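Local coordinates for alpha-l-arabinofuranosidase domain protein (Thermotoga maritima, PDB 4ATW) that probably hydrolyses alpha-L-arabinofuranosides, releasing terminal non-reducing arabinofuranose residues, as a thermostable glycoside hydrolase, at residues E26-C31 against N291-P296; V57-V62 against A349-V354; D241-T246 against D298-I303. All coordinates share one frame; numbering follows the deposited sequence.

Interaction 1: residues E26-C31 against N291-P296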
loop_
_atom_site.group_PDB
_atom_site.type_symbol
_atom_site.label_atom_id
_atom_site.label_comp_id
_atom_site.label_asym_id
_atom_site.label_seq_id
_atom_site.Cartn_x
_atom_site.Cartn_y
_atom_site.Cartn_z
ATOM N N GLU A 26 1.899 10.547 4.713
ATOM C CA GLU A 26 2.913 11.150 5.582
ATOM C C GLU A 26 2.961 12.652 5.495
ATOM O O GLU A 26 2.457 13.220 4.527
ATOM C CB GLU A 26 4.303 10.618 5.217
ATOM C CG GLU A 26 5.447 11.130 6.117
ATOM C CD GLU A 26 6.797 10.541 5.750
ATOM O OE1 GLU A 26 6.884 9.771 4.789
ATOM O OE2 GLU A 26 7.787 10.851 6.414
ATOM N N HIS A 27 3.505 13.147 6.399
ATOM C CA HIS A 27 3.647 14.602 6.397
ATOM C C HIS A 27 4.951 14.985 5.704
ATOM O O HIS A 27 5.864 15.582 6.291
ATOM C CB HIS A 27 3.633 15.169 7.805
ATOM C CG HIS A 27 2.259 15.256 8.410
ATOM N ND1 HIS A 27 1.808 16.373 9.097
ATOM C CD2 HIS A 27 1.255 14.340 8.479
ATOM C CE1 HIS A 27 0.589 16.131 9.560
ATOM N NE2 HIS A 27 0.232 14.906 9.206
ATOM N N LEU A 28 5.000 14.643 4.426
ATOM C CA LEU A 28 6.140 14.895 3.606
ATOM C C LEU A 28 5.802 15.813 2.423
ATOM O O LEU A 28 4.933 15.485 1.615
ATOM C CB LEU A 28 6.660 13.538 3.113
ATOM C CG LEU A 28 7.965 13.436 2.329
ATOM C CD1 LEU A 28 8.282 12.001 2.208
ATOM C CD2 LEU A 28 7.862 14.073 0.957
ATOM N N GLY A 29 6.487 16.951 2.310
ATOM C CA GLY A 29 6.234 17.840 1.183
ATOM C C GLY A 29 4.794 18.268 1.089
ATOM O O GLY A 29 4.279 18.853 2.033
ATOM N N ARG A 30 4.146 17.978 -0.033
ATOM C CA ARG A 30 2.750 18.352 -0.207
ATOM C C ARG A 30 1.749 17.200 -0.097
ATOM O O ARG A 30 0.652 17.317 -0.622
ATOM C CB ARG A 30 2.520 19.027 -1.565
ATOM C CG ARG A 30 3.370 20.260 -1.841
ATOM C CD ARG A 30 2.842 21.077 -3.035
ATOM N NE ARG A 30 2.846 20.313 -4.287
ATOM C CZ ARG A 30 1.751 19.892 -4.937
ATOM N NH1 ARG A 30 0.529 20.158 -4.475
ATOM N NH2 ARG A 30 1.874 19.178 -6.051
ATOM N N CYS A 31 2.089 16.099 0.566
ATOM C CA CYS A 31 1.145 14.993 0.687
ATOM C C CYS A 31 -0.091 15.396 1.512
ATOM O O CYS A 31 -1.230 15.110 1.126
ATOM C CB CYS A 31 1.818 13.805 1.345
ATOM S SG CYS A 31 0.683 12.460 1.518
ATOM N N ASN A 291 13.066 16.362 -1.015
ATOM C CA ASN A 291 12.168 16.240 0.126
ATOM C C ASN A 291 10.726 16.702 -0.146
ATOM O O ASN A 291 10.003 17.177 0.769
ATOM C CB ASN A 291 12.760 17.005 1.303
ATOM C CG ASN A 291 12.897 18.469 1.026
ATOM O OD1 ASN A 291 13.193 19.240 1.932
ATOM N ND2 ASN A 291 12.687 18.875 -0.227
ATOM N N LYS A 292 10.339 16.543 -1.422
ATOM C CA LYS A 292 8.996 16.817 -1.957
ATOM C C LYS A 292 8.622 15.471 -2.597
ATOM O O LYS A 292 7.452 15.057 -2.636
ATOM C CB LYS A 292 9.020 17.919 -3.024
ATOM C CG LYS A 292 8.563 19.295 -2.535
ATOM C CD LYS A 292 9.533 19.882 -1.498
ATOM C CE LYS A 292 9.037 21.220 -0.941
ATOM N NZ LYS A 292 7.663 21.148 -0.313
ATOM N N LEU A 293 9.653 14.796 -3.094
ATOM C CA LEU A 293 9.504 13.491 -3.701
ATOM C C LEU A 293 8.346 13.407 -4.665
ATOM O O LEU A 293 7.543 12.472 -4.580
ATOM C CB LEU A 293 9.312 12.452 -2.603
ATOM C CG LEU A 293 10.536 11.622 -2.246
ATOM C CD1 LEU A 293 11.815 12.419 -2.467
ATOM C CD2 LEU A 293 10.405 11.179 -0.807
ATOM N N GLU A 294 8.236 14.358 -5.590
ATOM C CA GLU A 294 7.113 14.296 -6.513
ATOM C C GLU A 294 7.487 13.600 -7.833
ATOM O O GLU A 294 7.685 14.212 -8.887
ATOM C CB GLU A 294 6.542 15.697 -6.678
ATOM C CG GLU A 294 6.050 16.219 -5.339
ATOM C CD GLU A 294 5.356 17.565 -5.420
ATOM O OE1 GLU A 294 5.219 18.107 -6.523
ATOM O OE2 GLU A 294 4.936 18.093 -4.377
ATOM N N GLU A 295 7.586 12.278 -7.711
ATOM C CA GLU A 295 7.943 11.354 -8.767
ATOM C C GLU A 295 6.909 11.357 -9.904
ATOM O O GLU A 295 5.717 11.164 -9.661
ATOM C CB GLU A 295 8.043 9.964 -8.161
ATOM C CG GLU A 295 8.711 8.918 -9.039
ATOM C CD GLU A 295 10.235 8.880 -8.888
ATOM O OE1 GLU A 295 10.730 9.540 -7.958
ATOM O OE2 GLU A 295 10.929 8.188 -9.681
ATOM N N PRO A 296 7.358 11.585 -11.168
ATOM C CA PRO A 296 6.503 11.617 -12.353
ATOM C C PRO A 296 6.275 10.214 -12.876
ATOM O O PRO A 296 6.978 9.747 -13.751
ATOM C CB PRO A 296 7.320 12.464 -13.315
ATOM C CG PRO A 296 8.703 11.990 -13.042
ATOM C CD PRO A 296 8.735 11.991 -11.529
#
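Residues 26-31 and 291-296 are irregular loops after strands 23-24 and 276-284, on the C-terminal side of the first and seventh barrel strands. G29 and K292 come closest, with CA atoms 4.3 Å apart. The tight part is here and at the leucines beside it. L28 to C31 form a type II' turn, and G29 has a positive phi. A side chain on G29 would run into the K292 backbone. L28 has CG anti to the backbone N (chi1 -173°), which brings both methyl groups to the other loop. L28 CD1 meets L293 CD2 at 3.8 Å, the side chains crossing at about a right angle. L28 CD2 lies 3.7 Å from K292 O.

The other side is looser and nearer solvent. K292 is exposed, and its bent chain brings NZ back to 3.9 Å from G29 CA. R30 NE makes a salt bridge to E294 OE2 at 3.1 Å, but the hydrogen bond is weak (126° at the hydrogen). The guanidinium and carboxylate planes are 72° apart. R30 NH2 donates a hydrogen bond to T336 O. An alanine here would remove the salt bridge to E294 and the bond to T336 O, and would probably leave E294 less well placed. The chemistry implies a join made by backbone and leucine packing, with an R30-E294 salt bridge likely to add a modest electrostatic tie on the more open side.

Interaction 2: residues V57-V62 against A349-V354; sequences VKRIKV and AFELIV
The F350 ring turns away from residues 57-62. It meets the ring of H23, with planes at about 50°, and its side chain also touches L324. The other flat pair is the R59 guanidinium and the E351 carboxylate, whose planes are 49° apart. They are not in contact: R59 NE is 4.5 Å from E351 OE2, beyond a salt bridge. Instead R59 CD approaches E351 OE2 at 3.4 Å. E351 OE1 is paired with K348 NZ.

The apolar centre is I60. I60 CG2 rests 3.7 Å from E351 CA, over the helix backbone. I60 CD1 reaches F350 CB at 4.3 Å. V354 CG2 also packs against I60, 3.7 Å from I60 CA. K61 gives a loose edge, its CE 4.2 Å from V354 O. N355 joins the two parts by a side-chain bond to R59 O and another to E351 O.

The turn that follows helix 51-58 and leads to strand 64-67 packs on helix 345-355, which comes after the last strand of the eight-stranded parallel barrel. This is consistent with closure of the helical ring. A349 and I353 pack on helix 299-313, and L352 on strand 475-481 of the mixed sheet.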
loop_
_atom_site.group_PDB
_atom_site.type_symbol
_atom_site.label_atom_id
_atom_site.label_comp_id
_atom_site.label_asym_id
_atom_site.label_seq_id
_atom_site.Cartn_x
_atom_site.Cartn_y
_atom_site.Cartn_z
ATOM N N VAL A 57 -10.053 9.557 -4.181
ATOM C CA VAL A 57 -9.713 8.615 -3.107
ATOM C C VAL A 57 -10.842 7.637 -2.780
ATOM O O VAL A 57 -10.598 6.461 -2.475
ATOM C CB VAL A 57 -9.290 9.379 -1.820
ATOM C CG1 VAL A 57 -9.237 8.430 -0.614
ATOM C CG2 VAL A 57 -7.930 10.039 -2.039
ATOM N N LYS A 58 -12.077 8.118 -2.847
ATOM C CA LYS A 58 -13.199 7.242 -2.546
ATOM C C LYS A 58 -13.404 6.277 -3.716
ATOM O O LYS A 58 -13.922 5.155 -3.554
ATOM C CB LYS A 58 -14.478 8.043 -2.334
ATOM C CG LYS A 58 -14.411 9.101 -1.263
ATOM C CD LYS A 58 -15.820 9.543 -0.879
ATOM C CE LYS A 58 -15.825 10.679 0.154
ATOM N NZ LYS A 58 -17.220 10.941 0.660
ATOM N N ARG A 59 -12.990 6.715 -4.898
ATOM C CA ARG A 59 -13.170 5.892 -6.076
ATOM C C ARG A 59 -12.342 4.635 -6.030
ATOM O O ARG A 59 -12.649 3.675 -6.749
ATOM C CB ARG A 59 -12.842 6.670 -7.349
ATOM C CG ARG A 59 -13.127 5.894 -8.635
ATOM C CD ARG A 59 -12.706 6.712 -9.826
ATOM N NE ARG A 59 -13.344 8.017 -9.774
ATOM C CZ ARG A 59 -12.722 9.160 -10.040
ATOM N NH1 ARG A 59 -11.435 9.147 -10.376
ATOM N NH2 ARG A 59 -13.384 10.313 -9.957
ATOM N N ILE A 60 -11.281 4.625 -5.225
ATOM C CA ILE A 60 -10.491 3.415 -5.151
ATOM C C ILE A 60 -10.846 3.394 -3.671
ATOM O O ILE A 60 -10.384 4.223 -2.910
ATOM C CB ILE A 60 -9.046 3.671 -5.521
ATOM C CG1 ILE A 60 -8.443 4.686 -4.598
ATOM C CG2 ILE A 60 -8.950 4.232 -6.934
ATOM C CD1 ILE A 60 -6.970 4.839 -4.899
ATOM N N LYS A 61 -11.659 2.410 -3.286
ATOM C CA LYS A 61 -12.105 2.182 -1.913
ATOM C C LYS A 61 -10.956 1.821 -0.988
ATOM O O LYS A 61 -10.801 0.642 -0.622
ATOM C CB LYS A 61 -12.952 0.932 -2.129
ATOM C CG LYS A 61 -14.359 1.229 -2.569
ATOM C CD LYS A 61 -14.476 1.428 -4.064
ATOM C CE LYS A 61 -14.334 0.097 -4.774
ATOM N NZ LYS A 61 -15.309 -0.896 -4.235
ATOM N N VAL A 62 -10.173 2.823 -0.594
ATOM C CA VAL A 62 -9.049 2.567 0.294
ATOM C C VAL A 62 -9.554 1.825 1.556
ATOM O O VAL A 62 -10.526 2.262 2.202
ATOM C CB VAL A 62 -8.305 3.901 0.626
ATOM C CG1 VAL A 62 -9.283 4.980 0.984
ATOM C CG2 VAL A 62 -7.335 3.691 1.750
ATOM N N ALA A 349 -3.831 1.880 -11.830
ATOM C CA ALA A 349 -3.690 0.459 -11.509
ATOM C C ALA A 349 -4.625 0.079 -10.371
ATOM O O ALA A 349 -5.271 -0.981 -10.386
ATOM C CB ALA A 349 -2.263 0.132 -11.150
ATOM N N PHE A 350 -4.709 0.942 -9.375
ATOM C CA PHE A 350 -5.610 0.634 -8.287
ATOM C C PHE A 350 -7.061 0.775 -8.732
ATOM O O PHE A 350 -7.895 -0.069 -8.403
ATOM C CB PHE A 350 -5.355 1.537 -7.097
ATOM C CG PHE A 350 -4.244 1.074 -6.226
ATOM C CD1 PHE A 350 -2.928 1.203 -6.627
ATOM C CD2 PHE A 350 -4.516 0.524 -4.984
ATOM C CE1 PHE A 350 -1.901 0.788 -5.792
ATOM C CE2 PHE A 350 -3.482 0.109 -4.142
ATOM C CZ PHE A 350 -2.183 0.241 -4.545
ATOM N N GLU A 351 -7.362 1.830 -9.491
ATOM C CA GLU A 351 -8.735 2.047 -9.951
ATOM C C GLU A 351 -9.239 0.768 -10.603
ATOM O O GLU A 351 -10.376 0.308 -10.359
ATOM C CB GLU A 351 -8.808 3.195 -10.966
ATOM C CG GLU A 351 -10.151 3.894 -10.952
ATOM C CD GLU A 351 -10.323 4.901 -12.083
ATOM O OE1 GLU A 351 -9.327 5.545 -12.492
ATOM O OE2 GLU A 351 -11.474 5.057 -12.552
ATOM N N LEU A 352 -8.360 0.176 -11.413
ATOM C CA LEU A 352 -8.703 -1.038 -12.125
ATOM C C LEU A 352 -8.870 -2.248 -11.235
ATOM O O LEU A 352 -9.931 -2.873 -11.224
ATOM C CB LEU A 352 -7.651 -1.338 -13.173
ATOM C CG LEU A 352 -7.832 -2.654 -13.913
ATOM C CD1 LEU A 352 -9.154 -2.677 -14.610
ATOM C CD2 LEU A 352 -6.683 -2.797 -14.893
ATOM N N ILE A 353 -7.843 -2.581 -10.459
ATOM C CA ILE A 353 -7.956 -3.780 -9.634
ATOM C C ILE A 353 -8.880 -3.713 -8.448
ATOM O O ILE A 353 -9.493 -4.709 -8.109
ATOM C CB ILE A 353 -6.592 -4.285 -9.121
ATOM C CG1 ILE A 353 -5.576 -4.336 -10.258
ATOM C CG2 ILE A 353 -6.766 -5.703 -8.575
ATOM C CD1 ILE A 353 -5.913 -5.363 -11.342
ATOM N N VAL A 354 -9.000 -2.564 -7.804
ATOM C CA VAL A 354 -9.879 -2.522 -6.642
ATOM C C VAL A 354 -11.364 -2.612 -7.010
ATOM O O VAL A 354 -12.169 -3.173 -6.272
ATOM C CB VAL A 354 -9.650 -1.250 -5.772
ATOM C CG1 VAL A 354 -8.232 -1.223 -5.262
ATOM C CG2 VAL A 354 -9.972 0.007 -6.564
#

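Interaction 3: residues D241-T246 against D298-I303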
loop_
_atom_site.group_PDB
_atom_site.type_symbol
_atom_site.label_atom_id
_atom_site.label_comp_id
_atom_site.label_asym_id
_atom_site.label_seq_id
_atom_site.Cartn_x
_atom_site.Cartn_y
_atom_site.Cartn_z
ATOM N N ASP A 241 15.022 3.340 -15.613
ATOM C CA ASP A 241 14.524 3.888 -16.860
ATOM C C ASP A 241 14.053 2.805 -17.828
ATOM O O ASP A 241 13.018 2.951 -18.506
ATOM C CB ASP A 241 15.598 4.733 -17.507
ATOM C CG ASP A 241 15.591 6.137 -16.991
ATOM O OD1 ASP A 241 14.531 6.571 -16.493
ATOM O OD2 ASP A 241 16.635 6.809 -17.090
ATOM N N ASP A 242 14.818 1.719 -17.895
ATOM C CA ASP A 242 14.463 0.624 -18.770
ATOM C C ASP A 242 13.134 -0.002 -18.313
ATOM O O ASP A 242 12.934 -0.338 -17.132
ATOM C CB ASP A 242 15.566 -0.426 -18.795
ATOM C CG ASP A 242 15.196 -1.608 -19.651
ATOM O OD1 ASP A 242 15.057 -1.438 -20.883
ATOM O OD2 ASP A 242 15.014 -2.710 -19.092
ATOM N N TYR A 243 12.223 -0.135 -19.267
ATOM C CA TYR A 243 10.919 -0.699 -19.015
ATOM C C TYR A 243 10.958 -1.973 -18.192
ATOM O O TYR A 243 10.376 -2.029 -17.109
ATOM C CB TYR A 243 10.242 -0.997 -20.332
ATOM C CG TYR A 243 8.950 -1.764 -20.170
ATOM C CD1 TYR A 243 7.802 -1.134 -19.720
ATOM C CD2 TYR A 243 8.886 -3.141 -20.446
ATOM C CE1 TYR A 243 6.628 -1.849 -19.545
ATOM C CE2 TYR A 243 7.712 -3.859 -20.269
ATOM C CZ TYR A 243 6.582 -3.214 -19.815
ATOM O OH TYR A 243 5.411 -3.931 -19.607
ATOM N N TYR A 244 11.632 -2.995 -18.723
ATOM C CA TYR A 244 11.735 -4.299 -18.064
ATOM C C TYR A 244 12.441 -4.298 -16.726
ATOM O O TYR A 244 12.013 -4.988 -15.808
ATOM C CB TYR A 244 12.434 -5.294 -18.973
ATOM C CG TYR A 244 11.605 -5.759 -20.148
ATOM C CD1 TYR A 244 10.410 -6.431 -19.959
ATOM C CD2 TYR A 244 12.053 -5.579 -21.448
ATOM C CE1 TYR A 244 9.681 -6.918 -21.035
ATOM C CE2 TYR A 244 11.338 -6.059 -22.529
ATOM C CZ TYR A 244 10.155 -6.727 -22.324
ATOM O OH TYR A 244 9.479 -7.192 -23.439
ATOM N N GLU A 245 13.534 -3.548 -16.620
ATOM C CA GLU A 245 14.244 -3.483 -15.355
ATOM C C GLU A 245 13.223 -3.043 -14.326
ATOM O O GLU A 245 13.305 -3.427 -13.175
ATOM C CB GLU A 245 15.383 -2.465 -15.397
ATOM C CG GLU A 245 16.524 -2.843 -16.300
ATOM C CD GLU A 245 17.756 -1.978 -16.084
ATOM O OE1 GLU A 245 17.744 -1.121 -15.171
ATOM O OE2 GLU A 245 18.751 -2.162 -16.825
ATOM N N THR A 246 12.249 -2.243 -14.743
ATOM C CA THR A 246 11.235 -1.775 -13.811
ATOM C C THR A 246 10.108 -2.779 -13.571
ATOM O O THR A 246 9.844 -3.152 -12.438
ATOM C CB THR A 246 10.642 -0.402 -14.251
ATOM O OG1 THR A 246 11.681 0.584 -14.246
ATOM C CG2 THR A 246 9.583 0.065 -13.287
ATOM N N ASP A 298 4.882 7.083 -14.899
ATOM C CA ASP A 298 4.379 6.842 -16.237
ATOM C C ASP A 298 3.802 5.420 -16.327
ATOM O O ASP A 298 3.889 4.649 -15.361
ATOM C CB ASP A 298 5.481 7.060 -17.273
ATOM C CG ASP A 298 6.698 6.213 -17.023
ATOM O OD1 ASP A 298 6.539 5.000 -16.802
ATOM O OD2 ASP A 298 7.819 6.755 -17.067
ATOM N N LEU A 299 3.208 5.076 -17.472
ATOM C CA LEU A 299 2.591 3.755 -17.677
ATOM C C LEU A 299 3.469 2.569 -17.267
ATOM O O LEU A 299 2.970 1.582 -16.731
ATOM C CB LEU A 299 2.170 3.584 -19.137
ATOM C CG LEU A 299 1.497 2.247 -19.457
ATOM C CD1 LEU A 299 0.180 2.110 -18.742
ATOM C CD2 LEU A 299 1.291 2.167 -20.944
ATOM N N LYS A 300 4.768 2.665 -17.548
ATOM C CA LYS A 300 5.726 1.636 -17.180
ATOM C C LYS A 300 5.509 1.315 -15.708
ATOM O O LYS A 300 5.260 0.161 -15.352
ATOM C CB LYS A 300 7.141 2.165 -17.364
ATOM C CG LYS A 300 8.242 1.262 -16.850
ATOM C CD LYS A 300 9.640 1.905 -17.038
ATOM C CE LYS A 300 10.107 2.759 -15.838
ATOM N NZ LYS A 300 9.393 4.045 -15.620
ATOM N N ASP A 301 5.584 2.351 -14.863
ATOM C CA ASP A 301 5.424 2.210 -13.429
ATOM C C ASP A 301 4.064 1.688 -13.062
ATOM O O ASP A 301 3.930 0.885 -12.135
ATOM C CB ASP A 301 5.663 3.542 -12.761
ATOM C CG ASP A 301 6.979 4.157 -13.168
ATOM O OD1 ASP A 301 8.009 3.442 -13.148
ATOM O OD2 ASP A 301 6.992 5.360 -13.509
ATOM N N GLY A 302 3.046 2.138 -13.783
ATOM C CA GLY A 302 1.693 1.674 -13.499
ATOM C C GLY A 302 1.528 0.169 -13.698
ATOM O O GLY A 302 0.760 -0.498 -12.985
ATOM N N ILE A 303 2.235 -0.363 -14.689
ATOM C CA ILE A 303 2.187 -1.794 -14.966
ATOM C C ILE A 303 2.821 -2.526 -13.784
ATOM O O ILE A 303 2.296 -3.539 -13.331
ATOM C CB ILE A 303 2.939 -2.136 -16.279
ATOM C CG1 ILE A 303 2.137 -1.603 -17.474
ATOM C CG2 ILE A 303 3.216 -3.631 -16.368
ATOM C CD1 ILE A 303 0.714 -2.105 -17.561
#
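D241 comes first. It starts away from the other segment, and its OD1 is hydrogen-bonded to Y286 OH, while D241 O lies 3.8 Å from K300 CD. D242 is the N-cap of helix 243-247, and its OD2 accepts from E245 N at 3.0 Å, from above the carboxylate plane. Y243 has CG anti to the backbone N (chi1 172°), which lays the ring alongside K300. Y243 CD1 meets K300 CG at 3.8 Å, and the two side chains run past each other in opposite directions. Y243 OH reaches I303 CG2 at 3.9 Å. T246 returns to the contact and crosses the K300 chain at about a right angle. T246 CG2 lies 3.7 Å from D301 OD1. The short helix after the sixth strand, 231-238, is thus joined to the start of helix 299-313, which follows the seventh.

K300 is flanked by Y243 and T246 along its aliphatic part. Its chain bends at chi3 and chi4, which turns NZ back to its own helix. K300 NZ makes a salt bridge to D301 OD1 at 2.9 Å and another to D298 OD1, whose hydrogen bond is weak. D298 and D301 form a capping box; D298 N gives to D301 OD2, on its anti lone pair, at 3.1 Å. The charge of the buried K300 is probably balanced largely by D298 and D301, which also pair with R287; NZ also has a weak bond to Y286 OH. Across the contact K300 offers mainly its methylenes.

In the fold
From the N terminus, 26-31 follows the first barrel strand and 57-62 covers the end of helix 51-58 and the turn after it. Residues 241-246 come after the sixth strand. Residues 291-296 and 298-303 adjoin after the seventh, and 349-354 lies on the last barrel helix. Interaction 1 closes the loop from 26-31 to 291-296 and joins the loops after strands one and seven. Interaction 2 closes a longer loop and ties helix 345-355 to that turn. Interaction 3 is nested inside it, joining helix 243-247 to helix 299-313. Interaction 1 crosses both others. Interactions 2 and 3 touch where A349 CB packs 3.6 Å from G302 O.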